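Local coordinates for protein type C neurotoxin (Clostridium botulinum, PDB 4F83) that probably binds receptors on the surface of nerve cells through its receptor-binding region, as in other botulinum neurotoxins, a step that precedes entry into the neuron, at residues K51-L56 against T178-I183; F141-T146 against M153-N158; K252-V257 against A328-S333. All coordinates share one frame; numbering follows the deposited sequence.

Interaction 1 of 3, residues K51-L56 against T178-I183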
ATOM      1  N   LYS A  51     -13.213  14.229  13.401  1.00 25.68           N
ATOM      2  CA  LYS A  51     -13.059  13.329  14.556  1.00 26.03           C
ATOM      3  C   LYS A  51     -14.026  12.185  14.443  1.00 24.82           C
ATOM      4  O   LYS A  51     -15.121  12.348  13.910  1.00 25.87           O
ATOM      5  CB  LYS A  51     -13.363  14.057  15.861  1.00 27.61           C
ATOM      6  CG  LYS A  51     -12.326  15.066  16.309  1.00 31.86           C
ATOM      7  CD  LYS A  51     -12.712  15.625  17.686  1.00 37.12           C
ATOM      8  CE  LYS A  51     -12.013  16.962  17.981  1.00 43.45           C
ATOM      9  NZ  LYS A  51     -10.568  16.973  17.575  1.00 46.48           N
ATOM     10  N   ILE A  52     -13.629  11.034  14.974  1.00 23.85           N
ATOM     11  CA  ILE A  52     -14.550   9.948  15.234  1.00 23.26           C
ATOM     12  C   ILE A  52     -14.514   9.682  16.735  1.00 23.39           C
ATOM     13  O   ILE A  52     -13.461   9.464  17.302  1.00 21.69           O
ATOM     14  CB  ILE A  52     -14.183   8.660  14.428  1.00 22.94           C
ATOM     15  CG1 ILE A  52     -14.272   8.934  12.918  1.00 24.25           C
ATOM     16  CG2 ILE A  52     -15.087   7.476  14.835  1.00 23.92           C
ATOM     17  CD1 ILE A  52     -13.761   7.799  12.054  1.00 26.18           C
ATOM     18  N   ILE A  53     -15.669   9.748  17.386  1.00 23.38           N
ATOM     19  CA  ILE A  53     -15.729   9.548  18.818  1.00 24.45           C
ATOM     20  C   ILE A  53     -16.445   8.233  19.078  1.00 23.32           C
ATOM     21  O   ILE A  53     -17.603   8.081  18.735  1.00 24.49           O
ATOM     22  CB  ILE A  53     -16.454  10.741  19.537  1.00 26.00           C
ATOM     23  CG1 ILE A  53     -15.689  12.048  19.283  1.00 29.24           C
ATOM     24  CG2 ILE A  53     -16.539  10.504  21.040  1.00 26.95           C
ATOM     25  CD1 ILE A  53     -16.449  13.274  19.698  1.00 33.33           C
ATOM     26  N   VAL A  54     -15.728   7.282  19.646  1.00 22.27           N
ATOM     27  CA  VAL A  54     -16.298   5.987  20.012  1.00 23.26           C
ATOM     28  C   VAL A  54     -16.525   5.936  21.506  1.00 23.97           C
ATOM     29  O   VAL A  54     -15.616   6.221  22.286  1.00 23.70           O
ATOM     30  CB  VAL A  54     -15.368   4.821  19.563  1.00 23.41           C
ATOM     31  CG1 VAL A  54     -15.928   3.474  20.013  1.00 21.92           C
ATOM     32  CG2 VAL A  54     -15.209   4.850  18.028  1.00 22.85           C
ATOM     33  N   ASN A  55     -17.754   5.570  21.908  1.00 24.98           N
ATOM     34  CA  ASN A  55     -18.054   5.281  23.298  1.00 26.43           C
ATOM     35  C   ASN A  55     -18.453   3.830  23.490  1.00 26.78           C
ATOM     36  O   ASN A  55     -19.532   3.404  23.051  1.00 27.80           O
ATOM     37  CB  ASN A  55     -19.145   6.237  23.839  1.00 27.98           C
ATOM     38  CG  ASN A  55     -18.555   7.520  24.345  1.00 29.84           C
ATOM     39  OD1 ASN A  55     -18.027   7.574  25.456  1.00 33.68           O
ATOM     40  ND2 ASN A  55     -18.545   8.540  23.496  1.00 30.57           N
ATOM     41  N   LEU A  56     -17.579   3.067  24.146  1.00 26.70           N
ATOM     42  CA  LEU A  56     -17.844   1.657  24.393  1.00 27.13           C
ATOM     43  C   LEU A  56     -18.930   1.512  25.414  1.00 29.69           C
ATOM     44  O   LEU A  56     -19.061   2.356  26.303  1.00 30.03           O
ATOM     45  CB  LEU A  56     -16.593   0.944  24.910  1.00 26.24           C
ATOM     46  CG  LEU A  56     -15.385   0.918  23.987  1.00 25.04           C
ATOM     47  CD1 LEU A  56     -14.244   0.197  24.697  1.00 27.24           C
ATOM     48  CD2 LEU A  56     -15.732   0.231  22.691  1.00 27.56           C
ATOM     49  N   THR A 178     -14.215   5.961  26.294  1.00 24.37           N
ATOM     50  CA  THR A 178     -14.213   6.835  25.105  1.00 24.04           C
ATOM     51  C   THR A 178     -12.870   6.746  24.342  1.00 22.16           C
ATOM     52  O   THR A 178     -11.785   6.743  24.952  1.00 21.64           O
ATOM     53  CB  THR A 178     -14.463   8.302  25.492  1.00 24.10           C
ATOM     54  OG1 THR A 178     -15.628   8.396  26.326  1.00 28.02           O
ATOM     55  CG2 THR A 178     -14.675   9.179  24.251  1.00 25.30           C
ATOM     56  N   ILE A 179     -12.959   6.712  23.010  1.00 20.79           N
ATOM     57  CA  ILE A 179     -11.781   6.663  22.147  1.00 20.46           C
ATOM     58  C   ILE A 179     -12.011   7.700  21.064  1.00 20.94           C
ATOM     59  O   ILE A 179     -13.023   7.636  20.356  1.00 21.99           O
ATOM     60  CB  ILE A 179     -11.656   5.311  21.474  1.00 20.32           C
ATOM     61  CG1 ILE A 179     -11.627   4.204  22.547  1.00 21.33           C
ATOM     62  CG2 ILE A 179     -10.398   5.271  20.529  1.00 17.49           C
ATOM     63  CD1 ILE A 179     -11.826   2.815  21.983  1.00 25.03           C
ATOM     64  N   VAL A 180     -11.099   8.652  20.954  1.00 19.65           N
ATOM     65  CA  VAL A 180     -11.245   9.746  19.980  1.00 20.42           C
ATOM     66  C   VAL A 180     -10.182   9.658  18.895  1.00 19.02           C
ATOM     67  O   VAL A 180      -8.983   9.675  19.176  1.00 19.25           O
ATOM     68  CB  VAL A 180     -11.202  11.110  20.667  1.00 20.82           C
ATOM     69  CG1 VAL A 180     -11.295  12.245  19.618  1.00 22.57           C
ATOM     70  CG2 VAL A 180     -12.335  11.223  21.735  1.00 24.03           C
ATOM     71  N   PHE A 181     -10.643   9.553  17.655  1.00 19.37           N
ATOM     72  CA  PHE A 181      -9.775   9.478  16.498  1.00 18.85           C
ATOM     73  C   PHE A 181      -9.760  10.864  15.898  1.00 20.20           C
ATOM     74  O   PHE A 181     -10.820  11.430  15.646  1.00 20.81           O
ATOM     75  CB  PHE A 181     -10.397   8.531  15.457  1.00 20.05           C
ATOM     76  CG  PHE A 181     -10.382   7.078  15.839  1.00 18.79           C
ATOM     77  CD1 PHE A 181     -11.350   6.547  16.692  1.00 19.80           C
ATOM     78  CD2 PHE A 181      -9.401   6.219  15.320  1.00 20.48           C
ATOM     79  CE1 PHE A 181     -11.341   5.153  17.027  1.00 21.19           C
ATOM     80  CE2 PHE A 181      -9.397   4.842  15.651  1.00 23.71           C
ATOM     81  CZ  PHE A 181     -10.373   4.321  16.496  1.00 22.50           C
ATOM     82  N   GLY A 182      -8.568  11.400  15.645  1.00 19.40           N
ATOM     83  CA  GLY A 182      -8.434  12.685  14.936  1.00 21.82           C
ATOM     84  C   GLY A 182      -7.238  13.501  15.394  1.00 22.94           C
ATOM     85  O   GLY A 182      -6.717  13.312  16.512  1.00 22.14           O
ATOM     86  N   ILE A 183      -6.785  14.396  14.512  1.00 24.76           N
ATOM     87  CA  ILE A 183      -5.679  15.300  14.816  1.00 27.79           C
ATOM     88  C   ILE A 183      -6.166  16.744  14.868  1.00 31.18           C
ATOM     89  O   ILE A 183      -7.305  17.050  14.516  1.00 31.00           O
ATOM     90  CB  ILE A 183      -4.508  15.180  13.788  1.00 27.55           C
ATOM     91  CG1 ILE A 183      -4.903  15.712  12.391  1.00 30.21           C
ATOM     92  CG2 ILE A 183      -4.043  13.766  13.684  1.00 26.33           C
ATOM     93  CD1 ILE A 183      -3.791  15.540  11.307  1.00 31.53           C
TER

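Interaction 2 of 3, residues F141-T146 against M153-N158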
ATOM      1  N   PHE A 141       0.348   0.225   5.995  1.00 12.92           N
ATOM      2  CA  PHE A 141       0.968  -0.884   6.706  1.00 13.02           C
ATOM      3  C   PHE A 141       0.092  -1.349   7.847  1.00 14.33           C
ATOM      4  O   PHE A 141      -0.717  -0.590   8.361  1.00 14.17           O
ATOM      5  CB  PHE A 141       2.430  -0.577   7.156  1.00 13.50           C
ATOM      6  CG  PHE A 141       2.577   0.590   8.148  1.00 12.50           C
ATOM      7  CD1 PHE A 141       2.713   1.922   7.683  1.00 15.87           C
ATOM      8  CD2 PHE A 141       2.698   0.345   9.518  1.00 14.83           C
ATOM      9  CE1 PHE A 141       2.938   2.962   8.584  1.00 15.05           C
ATOM     10  CE2 PHE A 141       2.901   1.395  10.421  1.00 13.49           C
ATOM     11  CZ  PHE A 141       3.020   2.691   9.958  1.00 14.60           C
ATOM     12  N   PHE A 142       0.254  -2.610   8.215  1.00 13.17           N
ATOM     13  CA  PHE A 142      -0.631  -3.239   9.211  1.00 12.99           C
ATOM     14  C   PHE A 142       0.010  -3.214  10.601  1.00 13.61           C
ATOM     15  O   PHE A 142       1.134  -3.675  10.785  1.00 14.62           O
ATOM     16  CB  PHE A 142      -0.952  -4.689   8.785  1.00 14.21           C
ATOM     17  CG  PHE A 142      -1.825  -5.425   9.756  1.00 13.15           C
ATOM     18  CD1 PHE A 142      -3.095  -4.911  10.140  1.00 13.76           C
ATOM     19  CD2 PHE A 142      -1.402  -6.652  10.300  1.00 14.48           C
ATOM     20  CE1 PHE A 142      -3.920  -5.614  11.056  1.00 16.22           C
ATOM     21  CE2 PHE A 142      -2.229  -7.355  11.208  1.00 15.85           C
ATOM     22  CZ  PHE A 142      -3.484  -6.857  11.565  1.00 16.51           C
ATOM     23  N   VAL A 143      -0.698  -2.660  11.573  1.00 12.85           N
ATOM     24  CA  VAL A 143      -0.166  -2.499  12.936  1.00 13.81           C
ATOM     25  C   VAL A 143      -0.926  -3.425  13.871  1.00 14.62           C
ATOM     26  O   VAL A 143      -2.167  -3.556  13.796  1.00 14.83           O
ATOM     27  CB  VAL A 143      -0.381  -1.054  13.428  1.00 13.71           C
ATOM     28  CG1 VAL A 143       0.061  -0.892  14.945  1.00 15.31           C
ATOM     29  CG2 VAL A 143       0.404  -0.082  12.516  1.00 15.09           C
ATOM     30  N   THR A 144      -0.201  -4.072  14.758  1.00 14.13           N
ATOM     31  CA  THR A 144      -0.886  -4.781  15.844  1.00 13.97           C
ATOM     32  C   THR A 144      -0.133  -4.554  17.134  1.00 14.86           C
ATOM     33  O   THR A 144       1.099  -4.709  17.191  1.00 14.68           O
ATOM     34  CB  THR A 144      -0.990  -6.297  15.600  1.00 15.61           C
ATOM     35  OG1 THR A 144      -1.456  -6.548  14.271  1.00 16.16           O
ATOM     36  CG2 THR A 144      -1.978  -6.932  16.601  1.00 16.36           C
ATOM     37  N   ILE A 145      -0.876  -4.143  18.165  1.00 14.69           N
ATOM     38  CA  ILE A 145      -0.264  -3.943  19.473  1.00 15.89           C
ATOM     39  C   ILE A 145      -0.928  -4.981  20.384  1.00 16.02           C
ATOM     40  O   ILE A 145      -2.191  -5.100  20.417  1.00 17.43           O
ATOM     41  CB  ILE A 145      -0.526  -2.531  20.054  1.00 16.13           C
ATOM     42  CG1 ILE A 145       0.055  -1.424  19.148  1.00 15.90           C
ATOM     43  CG2 ILE A 145       0.089  -2.428  21.446  1.00 17.29           C
ATOM     44  CD1 ILE A 145      -1.024  -0.716  18.373  1.00 24.48           C
ATOM     45  N   THR A 146      -0.117  -5.766  21.077  1.00 17.70           N
ATOM     46  CA  THR A 146      -0.712  -6.660  22.098  1.00 18.09           C
ATOM     47  C   THR A 146      -0.236  -6.203  23.481  1.00 19.15           C
ATOM     48  O   THR A 146       0.866  -5.619  23.623  1.00 17.72           O
ATOM     49  CB  THR A 146      -0.417  -8.158  21.840  1.00 18.62           C
ATOM     50  OG1 THR A 146       0.986  -8.422  22.013  1.00 19.93           O
ATOM     51  CG2 THR A 146      -0.870  -8.622  20.405  1.00 19.88           C
ATOM     52  N   MET A 153       4.054  -5.352  26.516  1.00 17.96           N
ATOM     53  CA  MET A 153       3.287  -4.977  25.344  1.00 17.00           C
ATOM     54  C   MET A 153       4.196  -5.075  24.139  1.00 15.43           C
ATOM     55  O   MET A 153       5.396  -4.866  24.243  1.00 16.26           O
ATOM     56  CB  MET A 153       2.644  -3.618  25.496  1.00 17.74           C
ATOM     57  CG  MET A 153       3.553  -2.465  25.690  1.00 19.05           C
ATOM     58  SD  MET A 153       2.526  -0.983  26.135  1.00 26.71           S
ATOM     59  CE  MET A 153       3.840   0.195  26.196  1.00 23.97           C
ATOM     60  N   LYS A 154       3.629  -5.474  23.002  1.00 15.28           N
ATOM     61  CA  LYS A 154       4.443  -5.842  21.850  1.00 16.12           C
ATOM     62  C   LYS A 154       3.863  -5.112  20.617  1.00 15.95           C
ATOM     63  O   LYS A 154       2.611  -4.981  20.495  1.00 15.78           O
ATOM     64  CB  LYS A 154       4.340  -7.354  21.623  1.00 16.73           C
ATOM     65  CG  LYS A 154       4.961  -8.183  22.703  1.00 20.08           C
ATOM     66  CD  LYS A 154       4.548  -9.639  22.449  1.00 26.68           C
ATOM     67  CE  LYS A 154       5.564 -10.601  22.935  1.00 35.54           C
ATOM     68  NZ  LYS A 154       5.744 -10.507  24.369  1.00 36.91           N
ATOM     69  N   LEU A 155       4.753  -4.674  19.710  1.00 15.05           N
ATOM     70  CA  LEU A 155       4.353  -3.984  18.501  1.00 15.50           C
ATOM     71  C   LEU A 155       4.740  -4.840  17.288  1.00 15.14           C
ATOM     72  O   LEU A 155       5.912  -5.228  17.134  1.00 15.42           O
ATOM     73  CB  LEU A 155       5.060  -2.628  18.403  1.00 16.42           C
ATOM     74  CG  LEU A 155       4.837  -1.874  17.089  1.00 18.48           C
ATOM     75  CD1 LEU A 155       3.332  -1.627  16.927  1.00 19.56           C
ATOM     76  CD2 LEU A 155       5.635  -0.580  17.133  1.00 25.20           C
ATOM     77  N   TYR A 156       3.743  -5.157  16.465  1.00 14.37           N
ATOM     78  CA  TYR A 156       3.948  -5.914  15.241  1.00 13.97           C
ATOM     79  C   TYR A 156       3.657  -4.996  14.067  1.00 14.48           C
ATOM     80  O   TYR A 156       2.709  -4.195  14.102  1.00 14.44           O
ATOM     81  CB  TYR A 156       2.957  -7.085  15.150  1.00 13.94           C
ATOM     82  CG  TYR A 156       3.148  -8.146  16.179  1.00 14.91           C
ATOM     83  CD1 TYR A 156       2.769  -7.919  17.508  1.00 15.79           C
ATOM     84  CD2 TYR A 156       3.657  -9.411  15.836  1.00 18.04           C
ATOM     85  CE1 TYR A 156       2.907  -8.906  18.473  1.00 19.14           C
ATOM     86  CE2 TYR A 156       3.804 -10.418  16.819  1.00 18.56           C
ATOM     87  CZ  TYR A 156       3.451 -10.131  18.137  1.00 20.15           C
ATOM     88  OH  TYR A 156       3.529 -11.106  19.141  1.00 22.39           O
ATOM     89  N   ILE A 157       4.471  -5.128  13.030  1.00 13.58           N
ATOM     90  CA  ILE A 157       4.235  -4.421  11.762  1.00 14.66           C
ATOM     91  C   ILE A 157       4.176  -5.456  10.631  1.00 14.66           C
ATOM     92  O   ILE A 157       5.106  -6.285  10.431  1.00 15.10           O
ATOM     93  CB  ILE A 157       5.379  -3.399  11.472  1.00 14.18           C
ATOM     94  CG1 ILE A 157       5.510  -2.355  12.599  1.00 14.39           C
ATOM     95  CG2 ILE A 157       5.148  -2.680  10.105  1.00 15.39           C
ATOM     96  CD1 ILE A 157       4.301  -1.347  12.670  1.00 14.24           C
ATOM     97  N   ASN A 158       3.073  -5.424   9.885  1.00 14.89           N
ATOM     98  CA  ASN A 158       2.846  -6.405   8.829  1.00 15.09           C
ATOM     99  C   ASN A 158       3.085  -7.837   9.280  1.00 15.37           C
ATOM    100  O   ASN A 158       3.746  -8.629   8.577  1.00 16.19           O
ATOM    101  CB  ASN A 158       3.704  -6.061   7.581  1.00 16.14           C
ATOM    102  CG  ASN A 158       3.277  -4.771   6.942  1.00 16.76           C
ATOM    103  OD1 ASN A 158       2.120  -4.376   7.077  1.00 16.11           O
ATOM    104  ND2 ASN A 158       4.208  -4.093   6.245  1.00 17.96           N
TER
HETATM  105  O   HOH W   1       1.491 -11.170  21.083  1.00 24.41           O

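Interaction 3 of 3, residues K252-V257 against A328-S333. With SO4 (sulfate ion), chain H.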
ATOM      1  N   LYS A 252      11.624   5.490 -27.954  1.00 20.14           N
ATOM      2  CA  LYS A 252      12.829   5.973 -28.583  1.00 20.59           C
ATOM      3  C   LYS A 252      13.141   5.053 -29.746  1.00 22.48           C
ATOM      4  O   LYS A 252      13.348   3.859 -29.556  1.00 21.03           O
ATOM      5  CB  LYS A 252      13.990   6.039 -27.553  1.00 22.25           C
ATOM      6  CG  LYS A 252      15.296   6.531 -28.168  1.00 26.49           C
ATOM      7  CD  LYS A 252      16.461   6.494 -27.183  1.00 32.00           C
ATOM      8  CE  LYS A 252      17.669   7.232 -27.782  1.00 37.13           C
ATOM      9  NZ  LYS A 252      18.929   6.440 -27.695  1.00 40.00           N
ATOM     10  N   ASN A 253      13.077   5.600 -30.963  1.00 23.32           N
ATOM     11  CA  ASN A 253      13.358   4.827 -32.189  1.00 26.40           C
ATOM     12  C   ASN A 253      12.568   3.517 -32.262  1.00 25.70           C
ATOM     13  O   ASN A 253      13.139   2.432 -32.478  1.00 24.86           O
ATOM     14  CB  ASN A 253      14.872   4.578 -32.342  1.00 28.12           C
ATOM     15  CG  ASN A 253      15.671   5.870 -32.516  1.00 34.46           C
ATOM     16  OD1 ASN A 253      15.216   6.811 -33.177  1.00 42.02           O
ATOM     17  ND2 ASN A 253      16.873   5.914 -31.933  1.00 39.25           N
ATOM     18  N   ASN A 254      11.254   3.631 -32.041  1.00 25.39           N
ATOM     19  CA  ASN A 254      10.291   2.528 -32.212  1.00 26.57           C
ATOM     20  C   ASN A 254      10.274   1.452 -31.129  1.00 24.97           C
ATOM     21  O   ASN A 254       9.659   0.406 -31.322  1.00 25.68           O
ATOM     22  CB  ASN A 254      10.380   1.870 -33.607  1.00 27.79           C
ATOM     23  CG  ASN A 254       9.045   1.238 -34.049  1.00 32.89           C
ATOM     24  OD1 ASN A 254       7.961   1.684 -33.632  1.00 37.71           O
ATOM     25  ND2 ASN A 254       9.120   0.202 -34.893  1.00 36.42           N
ATOM     26  N   ILE A 255      10.959   1.680 -30.009  1.00 23.19           N
ATOM     27  CA  ILE A 255      10.787   0.783 -28.859  1.00 22.45           C
ATOM     28  C   ILE A 255      10.563   1.600 -27.590  1.00 20.67           C
ATOM     29  O   ILE A 255      10.619   2.827 -27.622  1.00 24.12           O
ATOM     30  CB  ILE A 255      11.990  -0.186 -28.647  1.00 23.59           C
ATOM     31  CG1 ILE A 255      13.228   0.600 -28.315  1.00 24.87           C
ATOM     32  CG2 ILE A 255      12.189  -1.137 -29.875  1.00 23.11           C
ATOM     33  CD1 ILE A 255      14.328  -0.246 -27.678  1.00 29.30           C
ATOM     34  N   LEU A 256      10.309   0.937 -26.478  1.00 18.40           N
ATOM     35  CA  LEU A 256      10.249   1.643 -25.195  1.00 15.72           C
ATOM     36  C   LEU A 256      11.552   1.449 -24.429  1.00 16.62           C
ATOM     37  O   LEU A 256      12.112   0.336 -24.417  1.00 16.10           O
ATOM     38  CB  LEU A 256       9.058   1.122 -24.354  1.00 15.76           C
ATOM     39  CG  LEU A 256       7.695   1.347 -25.002  1.00 14.80           C
ATOM     40  CD1 LEU A 256       6.608   0.768 -24.088  1.00 18.43           C
ATOM     41  CD2 LEU A 256       7.476   2.839 -25.262  1.00 16.62           C
ATOM     42  N   VAL A 257      12.038   2.536 -23.797  1.00 15.64           N
ATOM     43  CA  VAL A 257      13.193   2.472 -22.913  1.00 16.30           C
ATOM     44  C   VAL A 257      12.897   3.180 -21.619  1.00 16.52           C
ATOM     45  O   VAL A 257      11.878   3.886 -21.518  1.00 15.77           O
ATOM     46  CB  VAL A 257      14.462   3.041 -23.595  1.00 17.28           C
ATOM     47  CG1 VAL A 257      14.814   2.194 -24.827  1.00 19.75           C
ATOM     48  CG2 VAL A 257      14.252   4.535 -23.996  1.00 17.69           C
ATOM     49  N   ALA A 328      11.667  -6.631 -27.178  1.00 16.32           N
ATOM     50  CA  ALA A 328      11.375  -5.266 -26.751  1.00 16.59           C
ATOM     51  C   ALA A 328       9.883  -5.017 -26.885  1.00 16.73           C
ATOM     52  O   ALA A 328       9.133  -5.855 -27.432  1.00 16.50           O
ATOM     53  CB  ALA A 328      12.170  -4.242 -27.609  1.00 17.84           C
ATOM     54  N   LEU A 329       9.472  -3.862 -26.367  1.00 15.98           N
ATOM     55  CA  LEU A 329       8.079  -3.399 -26.429  1.00 16.14           C
ATOM     56  C   LEU A 329       8.010  -2.141 -27.278  1.00 16.03           C
ATOM     57  O   LEU A 329       8.981  -1.384 -27.361  1.00 16.54           O
ATOM     58  CB  LEU A 329       7.557  -3.093 -25.022  1.00 16.46           C
ATOM     59  CG  LEU A 329       7.809  -4.186 -23.973  1.00 17.34           C
ATOM     60  CD1 LEU A 329       7.285  -3.726 -22.617  1.00 17.53           C
ATOM     61  CD2 LEU A 329       7.075  -5.462 -24.409  1.00 17.14           C
ATOM     62  N   LYS A 330       6.847  -1.895 -27.882  1.00 16.62           N
ATOM     63  CA  LYS A 330       6.699  -0.692 -28.711  1.00 17.17           C
ATOM     64  C   LYS A 330       5.283  -0.137 -28.571  1.00 17.65           C
ATOM     65  O   LYS A 330       4.429  -0.775 -27.996  1.00 16.15           O
ATOM     66  CB  LYS A 330       7.015  -1.002 -30.168  1.00 19.14           C
ATOM     67  CG  LYS A 330       6.009  -1.832 -30.878  1.00 21.27           C
ATOM     68  CD  LYS A 330       6.574  -2.273 -32.282  1.00 27.28           C
ATOM     69  CE  LYS A 330       5.612  -3.193 -32.991  1.00 31.99           C
ATOM     70  NZ  LYS A 330       6.140  -3.643 -34.333  1.00 35.58           N
ATOM     71  N   LEU A 331       5.086   1.089 -29.055  1.00 18.48           N
ATOM     72  CA  LEU A 331       3.738   1.671 -29.099  1.00 17.59           C
ATOM     73  C   LEU A 331       3.077   1.438 -30.427  1.00 17.93           C
ATOM     74  O   LEU A 331       3.741   1.487 -31.487  1.00 19.40           O
ATOM     75  CB  LEU A 331       3.801   3.176 -28.823  1.00 17.41           C
ATOM     76  CG  LEU A 331       4.402   3.622 -27.486  1.00 16.71           C
ATOM     77  CD1 LEU A 331       4.493   5.170 -27.440  1.00 21.62           C
ATOM     78  CD2 LEU A 331       3.614   3.064 -26.315  1.00 16.92           C
ATOM     79  N   GLN A 332       1.764   1.229 -30.376  1.00 17.07           N
ATOM     80  CA  GLN A 332       0.935   0.997 -31.550  1.00 18.33           C
ATOM     81  C   GLN A 332      -0.247   1.959 -31.466  1.00 18.33           C
ATOM     82  O   GLN A 332      -0.929   2.014 -30.462  1.00 18.32           O
ATOM     83  CB  GLN A 332       0.418  -0.450 -31.531  1.00 19.48           C
ATOM     84  CG  GLN A 332      -0.646  -0.728 -32.572  1.00 22.55           C
ATOM     85  CD  GLN A 332      -0.959  -2.193 -32.726  1.00 24.29           C
ATOM     86  OE1 GLN A 332      -0.089  -2.991 -33.081  1.00 25.46           O
ATOM     87  NE2 GLN A 332      -2.209  -2.553 -32.501  1.00 24.83           N
ATOM     88  N   SER A 333      -0.518   2.691 -32.541  1.00 18.69           N
ATOM     89  CA  SER A 333      -1.628   3.656 -32.487  1.00 19.42           C
ATOM     90  C   SER A 333      -2.971   3.026 -32.803  1.00 19.40           C
ATOM     91  O   SER A 333      -4.021   3.581 -32.463  1.00 18.26           O
ATOM     92  CB  SER A 333      -1.361   4.835 -33.418  1.00 21.09           C
ATOM     93  OG  SER A 333      -1.154   4.338 -34.711  1.00 25.29           O
TER
HETATM   94  S   SO4 H1307       9.184  -6.088 -34.487  1.00 38.27           S
HETATM   95  O1  SO4 H1307       8.868  -6.228 -35.910  1.00 38.73           O
HETATM   96  O2  SO4 H1307       9.996  -7.255 -34.088  1.00 35.71           O
HETATM   97  O3  SO4 H1307       9.960  -4.865 -34.335  1.00 40.16           O
HETATM   98  O4  SO4 H1307       7.954  -6.025 -33.681  1.00 35.55           O
HETATM   99  O   HOH W   2       7.074   2.481 -30.593  1.00 27.80           O
HETATM  100  O   HOH W   3      11.108  -2.178 -24.946  1.00 14.62           O

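Interaction 1 of 3, residues K51-L56 against T178-I183
Phe-181 CB lies against Ile-52 CB, 3.9 Å away. The ring slants toward Val-54, Phe-181 CE1 reaching Val-54 CG2 at 4.0 Å. The contact is an antiparallel strand pair of the concanavalin-like jelly-roll domain: strand 51-55 is the middle member of a three-stranded sheet, flanked on its other edge by strand 26-30. The ring is swung this way by a chi1 of -71°, with CG anti to the carbonyl carbon, and one ring edge then comes near Ile-52 O, 3.7 Å from Phe-181 CD1. Ile-52, Val-54, Ile-179 and Phe-181 form the buried face, which Leu-8 and Leu-10 of strand 6-13 help to cover; Phe-43 and Phe-198 each meet the Phe-181 ring edge-to-face. Between the strands, Ile-52 with Phe-181 and Val-54 with Ile-179 are the hydrogen-bonded pairs, each closed by two backbone bonds. That from Phe-181 N to Ile-52 O is 2.8 Å long and almost perfectly straight. Ile-53, Asn-55, Thr-178 and Val-180 lie on the other, partly exposed face, where Ile-53 CG2 and Thr-178 CG2 stand side by side at 3.9 Å. Asn-55 OD1 has two donors, one of them Lys-177 NZ; the other, Thr-178 OG1, gives it a 2.7 Å bond from above the amide carbonyl plane, 36° out of it.

Interaction 2 of 3, residues F141-T146 against M153-N158
Asn-158 and Phe-142 are joined by two hydrogen bonds at the open end of a beta hairpin, strands 141-148 and 152-157, in the jelly-roll domain. Asn-158 N donates to Phe-142 O, and the return bond uses the side chain: Phe-142 N gives its hydrogen to Asn-158 OD1 at 2.8 Å. The backbone of Asn-158 has turned into the left-handed helical region (phi 48°), and the amide oxygen takes the place of a main-chain carbonyl, carrying the ladder one bond further. Within the strands, Thr-144 with Tyr-156 and Thr-146 with Lys-154 are the hydrogen-bonded pairs, two backbone bonds each.

Apolar packing fills the face of Val-143, Ile-145, Leu-155 and Ile-157. Leu-155 CD1 reaches between two neighbours, 3.9 Å from Val-143 CG1 and 4.0 Å from Ile-145 CG1. Ile-157 CD1 comes obliquely to the Phe-141 ring, 3.8 Å from Phe-141 CE2. Trp-111 of strand 108-114 and Phe-125 of strand 120-126 pack against this face.

The other face, that of Thr-144, Thr-146, Lys-154 and Tyr-156, is more polar and meets helix 207-217 through Ile-210. Tyr-156 sets its ring edge toward Thr-144 O, 3.6 Å from Tyr-156 CD1. With chi1 at 67°, Thr-146 turns OG1 to Lys-154, 3.5 Å from CB, and a water joins this hydroxyl to the phenol, 2.9 Å from Thr-146 OG1 and 2.8 Å from Tyr-156 OH.

Interaction 3 of 3, residues K252-V257 against A328-S333
Leu-256 and Leu-329 share the one direct hydrogen bond of this contact, which brings a hairpin against a strand of the beta-trefoil domain. Leu-256 N donates to Leu-329 O at 2.8 Å, bent to 140° at the hydrogen, and Ile-255 CA approaches the same oxygen. The type I' turn from Lys-252 to Ile-255 joins strands 247-252 and 255-260. Residues 255-257 run at 116° to residues 328-332, and that single backbone bond is the only direct one between the two segments.

Two waters add bridges. One accepts from Leu-331 N and donates a longer bond to Asn-254 OD1, tying the turn to the strand; another accepts from Leu-329 N at 2.7 Å and lies 2.8 Å from Leu-256 O.

Apolar contacts lie on both sides of the bonded backbone. Ile-255 CG2 packs on Ala-328 CB at 3.8 Å. Leu-256 spreads its two methyls, CD1 to Leu-329 CB and CD2 to Leu-331 CG at 3.9 Å, Leu-256 and Leu-331 crossing at about a right angle. Pro-386 also covers Leu-256 and Leu-329.

Charge enters through Lys-330. Its CB passes 3.2 Å from Asn-254 O, and beyond CG the chain is extended and reaches a sulfate, probably from the crystallisation liquor, which Arg-377 and the backbone N atoms of Thr-310 and Asp-311 also bind. Lys-330 NZ donates to sulfate O4 at 3.1 Å.

Overall arrangement
Interactions 1 and 2 belong to the jelly-roll domain, interaction 3 to the trefoil, about 45 Å from interaction 2 and 53 Å from interaction 1, centre to centre. Interaction 2 is nested in the chain loop that interaction 1 closes, yet their nearest atoms are about 10 Å apart. Both are antiparallel ladders, one between strands distant in sequence, the other within a hairpin. The hairpin is the most buried of the three, with protein packed against both faces; 51-56 with 178-183 has one buried aromatic and aliphatic face and one partly exposed face. Interaction 3, farthest from the chain centre, replaces the ladder with a single direct bond, bridging waters, leucine packing and a lysine-bound anion.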